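Local atomic coordinates of lectin CEL-I, N-acetyl-D-galactosamine-specific C-type (Cucumaria echinata, PDB entry 4WQQ), a protein that binds carbohydrates through calcium as a C-type lectin, naturally specific for galactose and N-acetylgalactosamine and engineered here to recognise mannose. Residues T21-H29 with Q71-K79; N107-F115 with N124-A132. The protein carries 3 engineered substitutions. One frame throughout, in Å; residues are numbered along the deposited sequence.

Overall arrangement
Both contacts lie within one C-type lectin domain, and their centres are about 8 Å apart. Contact 1 closes before contact 2 opens along the chain. Contact 1 joins the end of strand 14-23 and the start of helix 25-34 to strand 71-77, near the centre of the chain. Contact 2 is the hairpin of strands 112-116 and 123-126, further out. Strands 71-77 and 112-116 are antiparallel neighbours in one sheet, so the buried aromatic core and the sugar-binding hairpin share a backbone frame. One calcium ion also spans the two: D78 of contact 1 and E110 and D111 of contact 2 bind it. The mannose sits on contact 2.

Contact 1. Residues T21-H29 with Q71-K79; sequences TLTTWENAH and QLWIGLYDK. With CA (calcium ion), chain E.
The indole of W73 takes the CB of W25 over one face, 3.7 Å from CB to the centroid of the six-membered ring. At the W73 edge, in its plane, NE1 donates to T23 O (2.8 Å, nearly straight). The donor stands above the carbonyl plane of T23. W25 in turn points its own edge at the W73 face in an offset edge-to-face pair, planes at 88°, with W25 CD1 3.4 Å from W73 CE3. The CG of W25 is anti to its backbone N (chi1 -175°), which carries the indole along strand 71-77. There W25 NE1, at its ring edge, donates to I74 O at 2.9 Å. The far end of the indole lies over a face of Y77, where W25 CH2 is 3.7 Å from Y77 CD2. This is an offset stack, with planes at 29°. The three rings form an aromatic cluster in the core of the C-type lectin domain, where helix 25-34 packs on strand 71-77. Y112 of the neighbouring strand 112-116 also meets the W25 ring. Just before the helix, T24 is the N-cap: its OG1 accepts from N27 N. N27 ND2 also donates to T23 OG1, tying the strand end to the first turn. A28 sets its CB 3.9 Å from W73 CD1. Beyond Y77, D78 binds a calcium ion through both OD1 and OD2, and G83 N donates to D78 OD2.

Contact 2. Residues N107-F115 with N124-A132; sequences NNAEDYGQF and NDNSAAAQA. With CA (calcium ion), chain F; CA (calcium ion), chain E; CA (calcium ion), chain G; MAN (alpha-D-mannopyranose), chain H.
E110 and D125 meet at a calcium ion: E110 OE1, D125 O and D125 OD1 all bind it, joined by N124 OD1 at 2.4 Å. The engineered E102 and N104 add further ligands, and mannose O3 and O4 complete the site. D111 OD1 bridges two more calcium ions, one of them also held by E110 O. H106 also pairs with the E110 carboxylate and N105 with that of D125. The main chains pair antiparallel, with Y112-N126 and Q114-N124 as hydrogen-bonded pairs and G113-D125 non-hydrogen-bonded between them. D111 and Y112 both face N126 in a classic beta bulge. Among side chains, Q114 OE1 accepts from N124 ND2 (3.0 Å) and N126 ND2 (2.9 Å), both from one face of its amide plane. The Q114 chain is extended beyond CG (chi2 -175°), which takes OE1 to the two asparagines. Apolar contact is slight: Y112 CE2 touches A128 CB at 3.8 Å. N124 ND2 donates to mannose O4 at 3.0 Å, and mannose O6 donates to E110 OE2 at 3.2 Å. The carboxylates of E110 and D125 probably sit together because the metal offsets their charge. Q114 probably helps hold the N124 amide so that OD1 meets calcium, while ND2 serves both Q114 OE1 and mannose O4.

Contact 1. Residues T21-H29 with Q71-K79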
loop_
_atom_site.group_PDB
_atom_site.type_symbol
_atom_site.label_atom_id
_atom_site.label_comp_id
_atom_site.label_asym_id
_atom_site.label_seq_id
_atom_site.Cartn_x
_atom_site.Cartn_y
_atom_site.Cartn_z
ATOM N N THR A 21 19.962 7.308 9.118
ATOM C CA THR A 21 20.257 8.729 9.274
ATOM C C THR A 21 20.020 9.080 10.686
ATOM O O THR A 21 18.920 8.840 11.262
ATOM C CB THR A 21 19.332 9.572 8.337
ATOM O OG1 THR A 21 19.663 9.300 6.956
ATOM C CG2 THR A 21 19.469 11.074 8.574
ATOM N N LEU A 22 21.044 9.636 11.302
ATOM C CA LEU A 22 20.918 10.093 12.649
ATOM C C LEU A 22 20.064 11.371 12.730
ATOM O O LEU A 22 20.312 12.374 12.007
ATOM C CB LEU A 22 22.334 10.394 13.197
ATOM C CG LEU A 22 23.129 9.558 14.188
ATOM C CD1 LEU A 22 24.074 10.526 14.929
ATOM C CD2 LEU A 22 22.325 8.852 15.236
ATOM N N THR A 23 19.058 11.392 13.614
ATOM C CA THR A 23 18.211 12.540 13.776
ATOM C C THR A 23 17.529 12.496 15.188
ATOM O O THR A 23 17.667 11.551 15.949
ATOM C CB THR A 23 17.180 12.722 12.575
ATOM O OG1 THR A 23 16.665 14.049 12.590
ATOM C CG2 THR A 23 16.000 11.719 12.669
ATOM N N THR A 24 16.814 13.556 15.507
ATOM C CA THR A 24 16.028 13.655 16.709
ATOM C C THR A 24 14.738 12.823 16.576
ATOM O O THR A 24 14.307 12.527 15.480
ATOM C CB THR A 24 15.641 15.085 17.015
ATOM O OG1 THR A 24 14.883 15.622 15.906
ATOM C CG2 THR A 24 16.875 15.960 17.242
ATOM N N TRP A 25 14.143 12.489 17.692
ATOM C CA TRP A 25 12.903 11.747 17.681
ATOM C C TRP A 25 11.814 12.557 16.945
ATOM O O TRP A 25 11.089 12.002 16.132
ATOM C CB TRP A 25 12.425 11.400 19.064
ATOM C CG TRP A 25 11.205 10.522 19.126
ATOM C CD1 TRP A 25 11.169 9.169 19.224
ATOM C CD2 TRP A 25 9.840 10.946 19.124
ATOM N NE1 TRP A 25 9.881 8.733 19.258
ATOM C CE2 TRP A 25 9.044 9.808 19.219
ATOM C CE3 TRP A 25 9.208 12.189 19.072
ATOM C CZ2 TRP A 25 7.635 9.881 19.272
ATOM C CZ3 TRP A 25 7.827 12.243 19.153
ATOM C CH2 TRP A 25 7.066 11.114 19.267
ATOM N N GLU A 26 11.746 13.845 17.253
ATOM C CA GLU A 26 10.727 14.722 16.655
ATOM C C GLU A 26 10.900 14.746 15.154
ATOM O O GLU A 26 9.919 14.615 14.407
ATOM C CB GLU A 26 10.875 16.127 17.234
ATOM C CG GLU A 26 9.549 16.726 17.625
ATOM C CD GLU A 26 9.016 17.663 16.589
ATOM O OE1 GLU A 26 8.973 18.897 16.885
ATOM O OE2 GLU A 26 8.642 17.160 15.489
ATOM N N ASN A 27 12.120 14.861 14.654
ATOM C CA ASN A 27 12.280 14.909 13.226
ATOM C C ASN A 27 12.079 13.535 12.575
ATOM O O ASN A 27 11.518 13.440 11.526
ATOM C CB ASN A 27 13.629 15.453 12.837
ATOM C CG ASN A 27 13.786 15.542 11.345
ATOM O OD1 ASN A 27 13.034 16.281 10.663
ATOM N ND2 ASN A 27 14.698 14.803 10.819
ATOM N N ALA A 28 12.494 12.450 13.270
ATOM C CA ALA A 28 12.184 11.112 12.773
ATOM C C ALA A 28 10.630 10.905 12.629
ATOM O O ALA A 28 10.162 10.301 11.675
ATOM C CB ALA A 28 12.820 10.090 13.665
ATOM N N HIS A 29 9.876 11.339 13.621
ATOM C CA HIS A 29 8.448 11.220 13.650
ATOM C C HIS A 29 7.870 11.936 12.427
ATOM O O HIS A 29 7.072 11.361 11.667
ATOM C CB HIS A 29 7.921 11.806 14.947
ATOM C CG HIS A 29 6.445 11.666 15.106
ATOM N ND1 HIS A 29 5.735 12.368 16.033
ATOM C CD2 HIS A 29 5.578 10.788 14.557
ATOM C CE1 HIS A 29 4.452 12.021 15.957
ATOM N NE2 HIS A 29 4.330 11.071 15.058
ATOM N N GLN A 71 21.347 3.739 18.636
ATOM C CA GLN A 71 20.005 3.399 18.949
ATOM C C GLN A 71 19.109 3.639 17.741
ATOM O O GLN A 71 19.518 4.225 16.728
ATOM C CB GLN A 71 19.506 4.221 20.179
ATOM C CG GLN A 71 20.188 3.882 21.522
ATOM C CD GLN A 71 21.553 4.497 21.656
ATOM O OE1 GLN A 71 21.770 5.707 21.415
ATOM N NE2 GLN A 71 22.521 3.680 22.049
ATOM N N LEU A 72 17.884 3.156 17.890
ATOM C CA LEU A 72 16.829 3.205 16.880
ATOM C C LEU A 72 15.569 3.795 17.483
ATOM O O LEU A 72 14.906 3.183 18.320
ATOM C CB LEU A 72 16.563 1.822 16.320
ATOM C CG LEU A 72 15.488 1.706 15.197
ATOM C CD1 LEU A 72 16.013 2.145 13.855
ATOM C CD2 LEU A 72 14.906 0.340 15.077
ATOM N N TRP A 73 15.176 4.992 17.037
ATOM C CA TRP A 73 13.837 5.510 17.433
ATOM C C TRP A 73 12.687 4.641 17.050
ATOM O O TRP A 73 12.610 4.139 15.902
ATOM C CB TRP A 73 13.582 6.870 16.808
ATOM C CG TRP A 73 14.531 7.990 17.260
ATOM C CD1 TRP A 73 15.227 8.813 16.459
ATOM C CD2 TRP A 73 14.779 8.448 18.607
ATOM N NE1 TRP A 73 15.934 9.723 17.185
ATOM C CE2 TRP A 73 15.695 9.535 18.505
ATOM C CE3 TRP A 73 14.333 8.041 19.898
ATOM C CZ2 TRP A 73 16.174 10.236 19.651
ATOM C CZ3 TRP A 73 14.798 8.720 21.007
ATOM C CH2 TRP A 73 15.741 9.832 20.861
ATOM N N ILE A 74 11.780 4.505 17.998
ATOM C CA ILE A 74 10.468 3.910 17.778
ATOM C C ILE A 74 9.392 4.892 18.196
ATOM O O ILE A 74 9.662 5.909 18.885
ATOM C CB ILE A 74 10.324 2.521 18.474
ATOM C CG1 ILE A 74 10.415 2.713 20.008
ATOM C CG2 ILE A 74 11.419 1.600 17.993
ATOM C CD1 ILE A 74 10.407 1.434 20.855
ATOM N N GLY A 75 8.141 4.581 17.869
ATOM C CA GLY A 75 7.063 5.525 18.068
ATOM C C GLY A 75 6.499 5.663 19.477
ATOM O O GLY A 75 5.368 6.056 19.632
ATOM N N LEU A 76 7.331 5.445 20.480
ATOM C CA LEU A 76 6.881 5.347 21.880
ATOM C C LEU A 76 7.288 6.608 22.604
ATOM O O LEU A 76 8.438 7.052 22.505
ATOM C CB LEU A 76 7.528 4.121 22.576
ATOM C CG LEU A 76 6.951 3.665 23.920
ATOM C CD1 LEU A 76 5.632 3.003 23.750
ATOM C CD2 LEU A 76 7.902 2.732 24.615
ATOM N N TYR A 77 6.316 7.235 23.272
ATOM C CA TYR A 77 6.670 8.457 24.012
ATOM C C TYR A 77 5.753 8.737 25.184
ATOM O O TYR A 77 4.577 8.283 25.210
ATOM C CB TYR A 77 6.738 9.639 23.020
ATOM C CG TYR A 77 5.441 10.249 22.463
ATOM C CD1 TYR A 77 4.419 9.510 21.929
ATOM C CD2 TYR A 77 5.290 11.644 22.445
ATOM C CE1 TYR A 77 3.250 10.111 21.427
ATOM C CE2 TYR A 77 4.149 12.248 21.909
ATOM C CZ TYR A 77 3.141 11.481 21.402
ATOM O OH TYR A 77 2.030 12.057 20.912
ATOM N N ASP A 78 6.255 9.528 26.164
ATOM C CA ASP A 78 5.418 9.895 27.314
ATOM C C ASP A 78 5.396 11.400 27.610
ATOM O O ASP A 78 5.346 11.830 28.769
ATOM C CB ASP A 78 5.835 9.093 28.547
ATOM C CG ASP A 78 7.165 9.579 29.188
ATOM O OD1 ASP A 78 8.050 10.079 28.507
ATOM O OD2 ASP A 78 7.348 9.413 30.390
ATOM N N LYS A 79 5.467 12.192 26.543
ATOM C CA LYS A 79 5.324 13.620 26.577
ATOM C C LYS A 79 4.042 14.066 27.281
ATOM O O LYS A 79 4.080 14.975 28.071
ATOM C CB LYS A 79 5.312 14.209 25.154
ATOM C CG LYS A 79 5.162 15.699 25.134
ATOM C CD LYS A 79 5.189 16.343 23.752
ATOM C CE LYS A 79 4.670 17.775 23.921
ATOM N NZ LYS A 79 5.164 18.631 22.835
HETATM CA CA CA E . 9.543 10.517 30.503
HETATM O O HOH W 1 10.375 8.379 31.013
#

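Contact 2. Residues N107-F115 with N124-A132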
loop_
_atom_site.group_PDB
_atom_site.type_symbol
_atom_site.label_atom_id
_atom_site.label_comp_id
_atom_site.label_asym_id
_atom_site.label_seq_id
_atom_site.Cartn_x
_atom_site.Cartn_y
_atom_site.Cartn_z
ATOM N N ASN A 107 17.554 12.417 34.398
ATOM C CA ASN A 107 17.548 13.874 34.545
ATOM C C ASN A 107 16.207 14.533 34.358
ATOM O O ASN A 107 16.155 15.688 33.950
ATOM C CB ASN A 107 18.536 14.487 33.591
ATOM C CG ASN A 107 19.949 14.284 34.072
ATOM O OD1 ASN A 107 20.152 13.883 35.228
ATOM N ND2 ASN A 107 20.918 14.516 33.206
ATOM N N ASN A 108 15.125 13.808 34.677
ATOM C CA ASN A 108 13.786 14.282 34.513
ATOM C C ASN A 108 13.403 14.749 33.131
ATOM O O ASN A 108 12.526 15.575 33.021
ATOM C CB ASN A 108 13.460 15.450 35.468
ATOM C CG ASN A 108 13.440 15.030 36.893
ATOM O OD1 ASN A 108 12.389 14.791 37.464
ATOM N ND2 ASN A 108 14.599 14.924 37.480
ATOM N N ALA A 109 14.022 14.199 32.080
ATOM C CA ALA A 109 13.930 14.729 30.737
ATOM C C ALA A 109 14.127 13.688 29.664
ATOM O O ALA A 109 14.955 13.862 28.796
ATOM C CB ALA A 109 14.983 15.815 30.546
ATOM N N GLU A 110 13.444 12.567 29.781
ATOM C CA GLU A 110 13.515 11.552 28.759
ATOM C C GLU A 110 12.123 11.074 28.478
ATOM O O GLU A 110 11.523 10.284 29.256
ATOM C CB GLU A 110 14.458 10.403 29.149
ATOM C CG GLU A 110 15.923 10.793 29.282
ATOM C CD GLU A 110 16.833 9.579 29.377
ATOM O OE1 GLU A 110 16.442 8.609 30.102
ATOM O OE2 GLU A 110 17.953 9.582 28.781
ATOM N N ASP A 111 11.621 11.484 27.314
ATOM C CA ASP A 111 10.284 11.155 26.931
ATOM C C ASP A 111 10.132 10.283 25.647
ATOM O O ASP A 111 9.041 10.093 25.165
ATOM C CB ASP A 111 9.423 12.420 26.834
ATOM C CG ASP A 111 9.160 13.123 28.216
ATOM O OD1 ASP A 111 9.537 12.604 29.328
ATOM O OD2 ASP A 111 8.545 14.220 28.166
ATOM N N TYR A 112 11.218 9.788 25.092
ATOM C CA TYR A 112 11.228 9.261 23.713
ATOM C C TYR A 112 11.868 7.893 23.674
ATOM O O TYR A 112 13.025 7.721 24.080
ATOM C CB TYR A 112 11.875 10.277 22.709
ATOM C CG TYR A 112 11.186 11.571 22.830
ATOM C CD1 TYR A 112 9.895 11.729 22.300
ATOM C CD2 TYR A 112 11.714 12.584 23.652
ATOM C CE1 TYR A 112 9.177 12.879 22.502
ATOM C CE2 TYR A 112 10.982 13.749 23.857
ATOM C CZ TYR A 112 9.742 13.899 23.268
ATOM O OH TYR A 112 9.023 15.083 23.507
ATOM N N GLY A 113 11.122 6.914 23.186
ATOM C CA GLY A 113 11.558 5.526 23.173
ATOM C C GLY A 113 12.443 5.118 21.998
ATOM O O GLY A 113 12.341 5.686 20.919
ATOM N N GLN A 114 13.377 4.190 22.229
ATOM C CA GLN A 114 14.306 3.746 21.222
ATOM C C GLN A 114 14.786 2.312 21.566
ATOM O O GLN A 114 14.846 1.949 22.743
ATOM C CB GLN A 114 15.530 4.713 21.121
ATOM C CG GLN A 114 16.309 4.849 22.425
ATOM C CD GLN A 114 17.450 5.851 22.448
ATOM O OE1 GLN A 114 18.205 5.794 23.389
ATOM N NE2 GLN A 114 17.549 6.794 21.506
ATOM N N PHE A 115 15.124 1.532 20.558
ATOM C CA PHE A 115 15.923 0.295 20.782
ATOM C C PHE A 115 17.386 0.635 21.073
ATOM O O PHE A 115 18.017 1.476 20.410
ATOM C CB PHE A 115 15.956 -0.573 19.508
ATOM C CG PHE A 115 14.666 -1.272 19.129
ATOM C CD1 PHE A 115 13.450 -1.035 19.728
ATOM C CD2 PHE A 115 14.709 -2.198 18.109
ATOM C CE1 PHE A 115 12.316 -1.683 19.312
ATOM C CE2 PHE A 115 13.592 -2.903 17.733
ATOM C CZ PHE A 115 12.393 -2.649 18.313
ATOM N N ASN A 124 15.069 1.813 25.615
ATOM C CA ASN A 124 15.456 2.883 26.487
ATOM C C ASN A 124 14.600 4.132 26.154
ATOM O O ASN A 124 14.187 4.321 24.999
ATOM C CB ASN A 124 16.893 3.205 26.228
ATOM C CG ASN A 124 17.380 4.358 27.049
ATOM O OD1 ASN A 124 17.119 4.470 28.242
ATOM N ND2 ASN A 124 18.075 5.274 26.381
ATOM N N ASP A 125 14.327 4.946 27.169
ATOM C CA ASP A 125 13.844 6.291 26.991
ATOM C C ASP A 125 15.017 7.267 26.894
ATOM O O ASP A 125 16.021 7.170 27.638
ATOM C CB ASP A 125 12.813 6.693 28.056
ATOM C CG ASP A 125 13.381 6.656 29.500
ATOM O OD1 ASP A 125 14.415 5.995 29.793
ATOM O OD2 ASP A 125 12.730 7.245 30.350
ATOM N N ASN A 126 14.863 8.241 26.002
ATOM C CA ASN A 126 15.918 9.210 25.829
ATOM C C ASN A 126 15.284 10.606 25.610
ATOM O O ASN A 126 14.049 10.768 25.558
ATOM C CB ASN A 126 16.863 8.752 24.705
ATOM C CG ASN A 126 18.333 9.145 24.950
ATOM O OD1 ASN A 126 18.631 10.227 25.485
ATOM N ND2 ASN A 126 19.278 8.281 24.530
ATOM N N SER A 127 16.136 11.594 25.468
ATOM C CA SER A 127 15.679 12.963 25.490
ATOM C C SER A 127 15.334 13.529 24.119
ATOM O O SER A 127 15.629 12.950 23.111
ATOM C CB SER A 127 16.783 13.812 26.089
ATOM O OG SER A 127 17.799 13.972 25.098
ATOM N N ALA A 128 14.828 14.752 24.112
ATOM C CA ALA A 128 14.504 15.405 22.839
ATOM C C ALA A 128 15.668 15.906 22.077
ATOM O O ALA A 128 15.539 16.289 20.893
ATOM C CB ALA A 128 13.509 16.553 23.156
ATOM N N ALA A 129 16.814 15.968 22.712
ATOM C CA ALA A 129 18.038 16.373 22.040
ATOM C C ALA A 129 18.876 15.208 21.566
ATOM O O ALA A 129 19.748 15.395 20.790
ATOM C CB ALA A 129 18.864 17.253 22.965
ATOM N N ALA A 130 18.621 13.996 22.071
ATOM C CA ALA A 130 19.315 12.812 21.630
ATOM C C ALA A 130 19.055 12.543 20.160
ATOM O O ALA A 130 18.080 13.039 19.567
ATOM C CB ALA A 130 18.848 11.647 22.487
ATOM N N GLN A 131 19.981 11.831 19.552
ATOM C CA GLN A 131 19.814 11.466 18.167
ATOM C C GLN A 131 19.987 9.953 18.011
ATOM O O GLN A 131 20.687 9.331 18.787
ATOM C CB GLN A 131 20.786 12.239 17.259
ATOM C CG GLN A 131 20.566 13.751 17.368
ATOM C CD GLN A 131 20.891 14.602 16.162
ATOM O OE1 GLN A 131 20.919 15.846 16.268
ATOM N NE2 GLN A 131 21.142 14.009 15.048
ATOM N N ALA A 132 19.336 9.393 16.984
ATOM C CA ALA A 132 19.282 7.999 16.711
ATOM C C ALA A 132 18.855 7.794 15.283
ATOM O O ALA A 132 18.392 8.740 14.651
ATOM C CB ALA A 132 18.343 7.234 17.650
HETATM CA CA CA F . 16.699 6.216 29.811
HETATM CA CA CA E . 9.543 10.517 30.503
HETATM CA CA CA G . 8.429 14.303 30.638
HETATM C C1 MAN H . 22.505 5.975 30.032
HETATM C C2 MAN H . 21.280 5.462 30.730
HETATM C C3 MAN H . 20.015 5.630 29.902
HETATM C C4 MAN H . 19.986 7.040 29.332
HETATM C C5 MAN H . 21.225 7.191 28.421
HETATM C C6 MAN H . 21.361 8.489 27.662
HETATM O O1 MAN H . 22.762 4.983 29.076
HETATM O O2 MAN H . 21.181 6.289 31.859
HETATM O O3 MAN H . 18.912 5.442 30.783
HETATM O O4 MAN H . 18.764 7.160 28.629
HETATM O O5 MAN H . 22.358 7.238 29.368
HETATM O O6 MAN H . 21.185 9.393 28.734
HETATM O O HOH W 2 10.505 14.051 31.935
HETATM O O HOH W 3 14.576 16.541 26.798
HETATM O O HOH W 4 20.109 8.100 21.293
HETATM O O HOH W 1 10.375 8.379 31.013
HETATM O O HOH W 5 6.189 14.000 30.274
#